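Local coordinates for UPF0062 protein MJ1593 (Methanocaldococcus jannaschii, PDB 2YX5), which is a small alpha/beta protein of the UPF0062 (PurS-like) family, found as an assembly of four chains, its function here not established, at residues E53-E58 and I77-I82; E61-L66 and H73-K78. All coordinates share one frame; numbering follows the deposited sequence.

Both interactions join helix 52-67 to strand 73-81 and together hold the helix along the strand that follows it in the chain. Because the two elements run roughly antiparallel, the start of the helix meets the end of the strand in interaction 1, and the reverse in interaction 2. Both are partly buried, each with one buried helix residue, V55 and C63, but the centre of interaction 2 lies nearer the centre of the chain, about 9 Å against 15 Å. Interaction 1 is the closer and larger, with valine packing and a weak lysine-to-carbonyl hydrogen bond; interaction 2 spans a wider gap, bridged by a cysteine over a tyrosine ring. I77 serves both.

Interaction 1 (E53-E58 and I77-I82); sequences EKVKEE and IKVEKI
K56 and V79 mark the closest backbone approach, 6.2 Å between their CA atoms, where helix 53-58 passes over strand 77-81 with its direction turned 140° from that of the strand. This is the helix-to-second-strand part of a beta-alpha-beta crossover: strands 34-47 and 73-81 run parallel on either side of strand 2-10, joined by helix 52-67, which lies on the three-stranded antiparallel sheet. With the short axes 8.2 Å apart, two valines meet directly. From the strand side V79 offers both its methyls, which take neighbouring positions on the helix. CG1, anti to the backbone N (chi1 177°), runs into the flank of V55, with V79 CG1 touching V55 CB at 3.7 Å and V55 CG1 a little farther off. CG2 of V79 instead rests against the helix backbone itself, 3.8 Å from the N atom of K56, and also meets the first methylene of the K56 side chain. V55 is buried, and it continues this apolar layer inward to Y2 and M47 of the other two strands; I77, on the same side of the strand as V79, extends it along the helix to V59 and C63. K56 lies at the border of this layer. Its chain runs out nearly straight, passing the I77 CG2 methyl at the long distance of 4.4 Å from K56 CG, and then bends at the last torsion (chi4 91°), which turns the ammonium group in toward the edge of the strand. There it meets the I77 carbonyl, which points away from strand 2-10: K56 NZ gives a weak hydrogen bond of 3.2 Å to I77 O.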
# COMPACT_ATOMS: atom_id res chain seq x y z
N GLU A 53 5.19 -22.54 -18.81
CA GLU A 53 4.66 -21.64 -19.81
C GLU A 53 3.15 -21.54 -19.66
O GLU A 53 2.57 -20.46 -19.84
CB GLU A 53 5.02 -22.09 -21.23
CG GLU A 53 4.42 -21.22 -22.34
CD GLU A 53 4.69 -19.73 -22.15
OE1 GLU A 53 5.86 -19.35 -21.89
OE2 GLU A 53 3.74 -18.92 -22.27
N LYS A 54 2.50 -22.65 -19.31
CA LYS A 54 1.06 -22.63 -19.16
C LYS A 54 0.64 -21.89 -17.90
O LYS A 54 -0.45 -21.33 -17.85
CB LYS A 54 0.49 -24.06 -19.16
CG LYS A 54 0.06 -24.54 -20.55
CD LYS A 54 -1.23 -25.35 -20.47
CE LYS A 54 -1.95 -25.42 -21.81
NZ LYS A 54 -3.28 -26.10 -21.67
N VAL A 55 1.51 -21.89 -16.90
CA VAL A 55 1.24 -21.21 -15.64
C VAL A 55 1.29 -19.71 -15.92
O VAL A 55 0.37 -18.96 -15.54
CB VAL A 55 2.30 -21.55 -14.57
CG1 VAL A 55 1.91 -20.92 -13.24
CG2 VAL A 55 2.42 -23.05 -14.41
N LYS A 56 2.36 -19.29 -16.59
CA LYS A 56 2.58 -17.90 -16.96
C LYS A 56 1.35 -17.39 -17.72
O LYS A 56 0.92 -16.25 -17.54
CB LYS A 56 3.84 -17.77 -17.83
CG LYS A 56 4.20 -16.34 -18.27
CD LYS A 56 5.48 -16.34 -19.12
CE LYS A 56 5.81 -14.97 -19.74
NZ LYS A 56 6.68 -14.10 -18.89
N GLU A 57 0.77 -18.25 -18.55
CA GLU A 57 -0.42 -17.85 -19.29
C GLU A 57 -1.55 -17.60 -18.31
O GLU A 57 -2.29 -16.64 -18.42
CB GLU A 57 -0.83 -18.94 -20.28
CG GLU A 57 0.08 -19.06 -21.49
CD GLU A 57 -0.42 -20.07 -22.49
OE1 GLU A 57 -0.46 -21.28 -22.18
OE2 GLU A 57 -0.79 -19.66 -23.61
N GLU A 58 -1.68 -18.48 -17.34
CA GLU A 58 -2.76 -18.34 -16.39
C GLU A 58 -2.66 -17.08 -15.52
O GLU A 58 -3.65 -16.35 -15.37
CB GLU A 58 -2.84 -19.59 -15.52
CG GLU A 58 -4.23 -19.86 -14.97
CD GLU A 58 -4.27 -21.01 -13.98
OE1 GLU A 58 -3.66 -22.07 -14.27
OE2 GLU A 58 -4.92 -20.86 -12.92
N ILE A 77 5.90 -11.25 -15.13
CA ILE A 77 5.71 -12.55 -14.50
C ILE A 77 6.84 -13.58 -14.66
O ILE A 77 7.25 -13.91 -15.77
CB ILE A 77 4.41 -13.20 -15.03
CG1 ILE A 77 3.24 -12.22 -14.86
CG2 ILE A 77 4.14 -14.51 -14.30
CD1 ILE A 77 2.09 -12.46 -15.82
N LYS A 78 7.31 -14.10 -13.54
CA LYS A 78 8.35 -15.12 -13.52
C LYS A 78 7.71 -16.37 -12.91
O LYS A 78 7.04 -16.29 -11.88
CB LYS A 78 9.52 -14.66 -12.65
CG LYS A 78 10.14 -13.36 -13.14
CD LYS A 78 10.84 -12.57 -12.01
CE LYS A 78 11.25 -11.18 -12.49
NZ LYS A 78 11.82 -10.34 -11.40
N VAL A 79 7.89 -17.52 -13.55
CA VAL A 79 7.32 -18.77 -13.05
C VAL A 79 8.44 -19.78 -12.81
O VAL A 79 9.21 -20.09 -13.71
CB VAL A 79 6.28 -19.36 -14.06
CG1 VAL A 79 5.76 -20.69 -13.56
CG2 VAL A 79 5.15 -18.39 -14.25
N GLU A 80 8.53 -20.28 -11.58
CA GLU A 80 9.52 -21.27 -11.24
C GLU A 80 8.83 -22.51 -10.73
O GLU A 80 7.89 -22.40 -9.93
CB GLU A 80 10.45 -20.76 -10.15
CG GLU A 80 11.36 -19.63 -10.57
CD GLU A 80 12.27 -19.21 -9.43
OE1 GLU A 80 11.73 -18.88 -8.35
OE2 GLU A 80 13.51 -19.23 -9.62
N LYS A 81 9.26 -23.67 -11.18
CA LYS A 81 8.66 -24.91 -10.70
C LYS A 81 9.26 -25.24 -9.34
O LYS A 81 10.48 -25.17 -9.15
CB LYS A 81 8.94 -26.09 -11.64
CG LYS A 81 8.52 -27.43 -11.03
CD LYS A 81 8.61 -28.58 -12.01
CE LYS A 81 8.23 -29.89 -11.33
NZ LYS A 81 6.88 -29.81 -10.70
N ILE A 82 8.39 -25.58 -8.39
CA ILE A 82 8.86 -25.92 -7.06
C ILE A 82 9.33 -27.35 -7.17
O ILE A 82 8.58 -28.25 -7.58
CB ILE A 82 7.74 -25.81 -6.02
CG1 ILE A 82 7.24 -24.37 -5.97
CG2 ILE A 82 8.28 -26.22 -4.65
CD1 ILE A 82 5.86 -24.24 -5.43

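Interaction 2 (E61-L66 and H73-K78); sequences EMCKKL and HDYEIK
A Cys sulfur-aromatic contact ties helix 61-66 to strand 73-78: C63 comes down on one face of the Y75 ring. Its sulfur, C63 SG, stands 3.9 Å from the ring centroid, 23° off the ring normal, so it approaches from above and not from the rim. The CB of C63 lies over the same face, 3.8 Å from the centroid in a CH-pi contact. The two atoms share out the ring between them, CB being nearest to the hydroxyl-bearing carbon Y75 CZ, at 3.6 Å, while SG leans over the CD1-CE1 side and reaches Y75 CD1 at 3.6 Å. For its part Y75 holds CG between its own backbone N and carbonyl carbon (chi1 66°), a setting that lifts the ring off the strand with one face presented to the helix. The ring spans a wider gap than V55 and V79 do, helix and strand being close to antiparallel with 10.3 Å between the short axes. The contact belongs to the end of the beta-alpha-beta crossover, close to the loop through which helix 52-67 turns back into strand 73-81; A68 of that loop also packs on Y75, and C63 touches V6 of the middle strand, 2-10. F31 of the second subunit packs on M62 and K65 of the same helix segment. Two residues along the strand from Y75, I77 sends its CG1 branch toward the cysteine. The terminal methyl meets the sulfur with I77 CD1 4.0 Å from C63 SG, so that the thiol is touched by an aromatic face and an aliphatic tip. The phenol oxygen of Y75 ends near the following residue of the helix, Y75 OH lying a loose 4.5 Å from K64 N.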
# COMPACT_ATOMS: atom_id res chain seq x y z
N GLU A 61 -3.58 -14.07 -17.26
CA GLU A 61 -5.00 -13.81 -17.22
C GLU A 61 -5.43 -13.18 -15.89
O GLU A 61 -6.25 -12.26 -15.87
CB GLU A 61 -5.77 -15.11 -17.42
CG GLU A 61 -6.00 -15.43 -18.85
CD GLU A 61 -6.85 -14.38 -19.51
OE1 GLU A 61 -7.99 -14.18 -19.03
OE2 GLU A 61 -6.37 -13.77 -20.50
N MET A 62 -4.88 -13.67 -14.78
CA MET A 62 -5.19 -13.13 -13.45
C MET A 62 -4.90 -11.63 -13.43
O MET A 62 -5.69 -10.85 -12.92
CB MET A 62 -4.35 -13.83 -12.39
CG MET A 62 -4.66 -15.30 -12.21
SD MET A 62 -3.44 -16.07 -11.11
CE MET A 62 -3.20 -17.72 -11.87
N CYS A 63 -3.76 -11.27 -14.00
CA CYS A 63 -3.32 -9.89 -14.08
C CYS A 63 -4.30 -9.11 -14.93
O CYS A 63 -4.81 -8.07 -14.52
CB CYS A 63 -1.93 -9.81 -14.77
SG CYS A 63 -0.50 -10.25 -13.76
N LYS A 64 -4.53 -9.64 -16.13
CA LYS A 64 -5.41 -9.03 -17.10
C LYS A 64 -6.78 -8.74 -16.57
O LYS A 64 -7.34 -7.70 -16.89
CB LYS A 64 -5.56 -9.89 -18.36
CG LYS A 64 -6.41 -9.23 -19.44
CD LYS A 64 -6.72 -10.17 -20.60
CE LYS A 64 -5.45 -10.71 -21.25
NZ LYS A 64 -4.61 -9.63 -21.81
N LYS A 65 -7.33 -9.63 -15.76
CA LYS A 65 -8.66 -9.36 -15.25
C LYS A 65 -8.83 -9.06 -13.76
O LYS A 65 -9.96 -8.95 -13.28
CB LYS A 65 -9.61 -10.49 -15.67
CG LYS A 65 -9.27 -11.84 -15.12
CD LYS A 65 -10.37 -12.86 -15.46
CE LYS A 65 -10.64 -12.98 -16.96
NZ LYS A 65 -11.72 -13.98 -17.24
N LEU A 66 -7.74 -8.90 -13.02
CA LEU A 66 -7.86 -8.57 -11.60
C LEU A 66 -6.68 -7.83 -11.00
O LEU A 66 -6.79 -6.68 -10.61
CB LEU A 66 -8.11 -9.82 -10.75
CG LEU A 66 -8.39 -9.48 -9.28
CD1 LEU A 66 -9.66 -8.63 -9.20
CD2 LEU A 66 -8.54 -10.73 -8.45
N HIS A 73 -0.83 0.56 -14.76
CA HIS A 73 0.11 -0.46 -14.35
C HIS A 73 0.87 -1.19 -15.42
O HIS A 73 0.37 -1.43 -16.50
CB HIS A 73 -0.61 -1.53 -13.53
CG HIS A 73 -1.17 -1.04 -12.24
ND1 HIS A 73 -2.38 -1.48 -11.75
CD2 HIS A 73 -0.67 -0.20 -11.31
CE1 HIS A 73 -2.59 -0.94 -10.57
NE2 HIS A 73 -1.57 -0.16 -10.28
N ASP A 74 2.10 -1.54 -15.06
CA ASP A 74 2.97 -2.33 -15.91
C ASP A 74 3.22 -3.52 -14.99
O ASP A 74 3.17 -3.36 -13.76
CB ASP A 74 4.28 -1.61 -16.22
CG ASP A 74 4.20 -0.79 -17.51
OD1 ASP A 74 3.28 -1.02 -18.33
OD2 ASP A 74 5.09 0.07 -17.72
N TYR A 75 3.46 -4.70 -15.55
CA TYR A 75 3.72 -5.86 -14.70
C TYR A 75 4.55 -6.89 -15.43
O TYR A 75 4.63 -6.87 -16.65
CB TYR A 75 2.39 -6.47 -14.21
CG TYR A 75 1.55 -7.07 -15.30
CD1 TYR A 75 1.83 -8.35 -15.81
CD2 TYR A 75 0.50 -6.36 -15.86
CE1 TYR A 75 1.07 -8.90 -16.85
CE2 TYR A 75 -0.28 -6.90 -16.91
CZ TYR A 75 0.01 -8.17 -17.39
OH TYR A 75 -0.77 -8.71 -18.40
N GLU A 76 5.21 -7.77 -14.68
CA GLU A 76 6.00 -8.83 -15.28
C GLU A 76 5.85 -10.10 -14.45
O GLU A 76 5.69 -10.03 -13.24
CB GLU A 76 7.46 -8.42 -15.43
CG GLU A 76 8.11 -7.78 -14.23
CD GLU A 76 9.58 -7.45 -14.49
OE1 GLU A 76 10.37 -8.41 -14.72
OE2 GLU A 76 9.95 -6.25 -14.47
N ILE A 77 5.90 -11.25 -15.13
CA ILE A 77 5.71 -12.55 -14.50
C ILE A 77 6.84 -13.58 -14.66
O ILE A 77 7.25 -13.91 -15.77
CB ILE A 77 4.41 -13.20 -15.03
CG1 ILE A 77 3.24 -12.22 -14.86
CG2 ILE A 77 4.14 -14.51 -14.30
CD1 ILE A 77 2.09 -12.46 -15.82
N LYS A 78 7.31 -14.10 -13.54
CA LYS A 78 8.35 -15.12 -13.52
C LYS A 78 7.71 -16.37 -12.91
O LYS A 78 7.04 -16.29 -11.88
CB LYS A 78 9.52 -14.66 -12.65
CG LYS A 78 10.14 -13.36 -13.14
CD LYS A 78 10.84 -12.57 -12.01
CE LYS A 78 11.25 -11.18 -12.49
NZ LYS A 78 11.82 -10.34 -11.40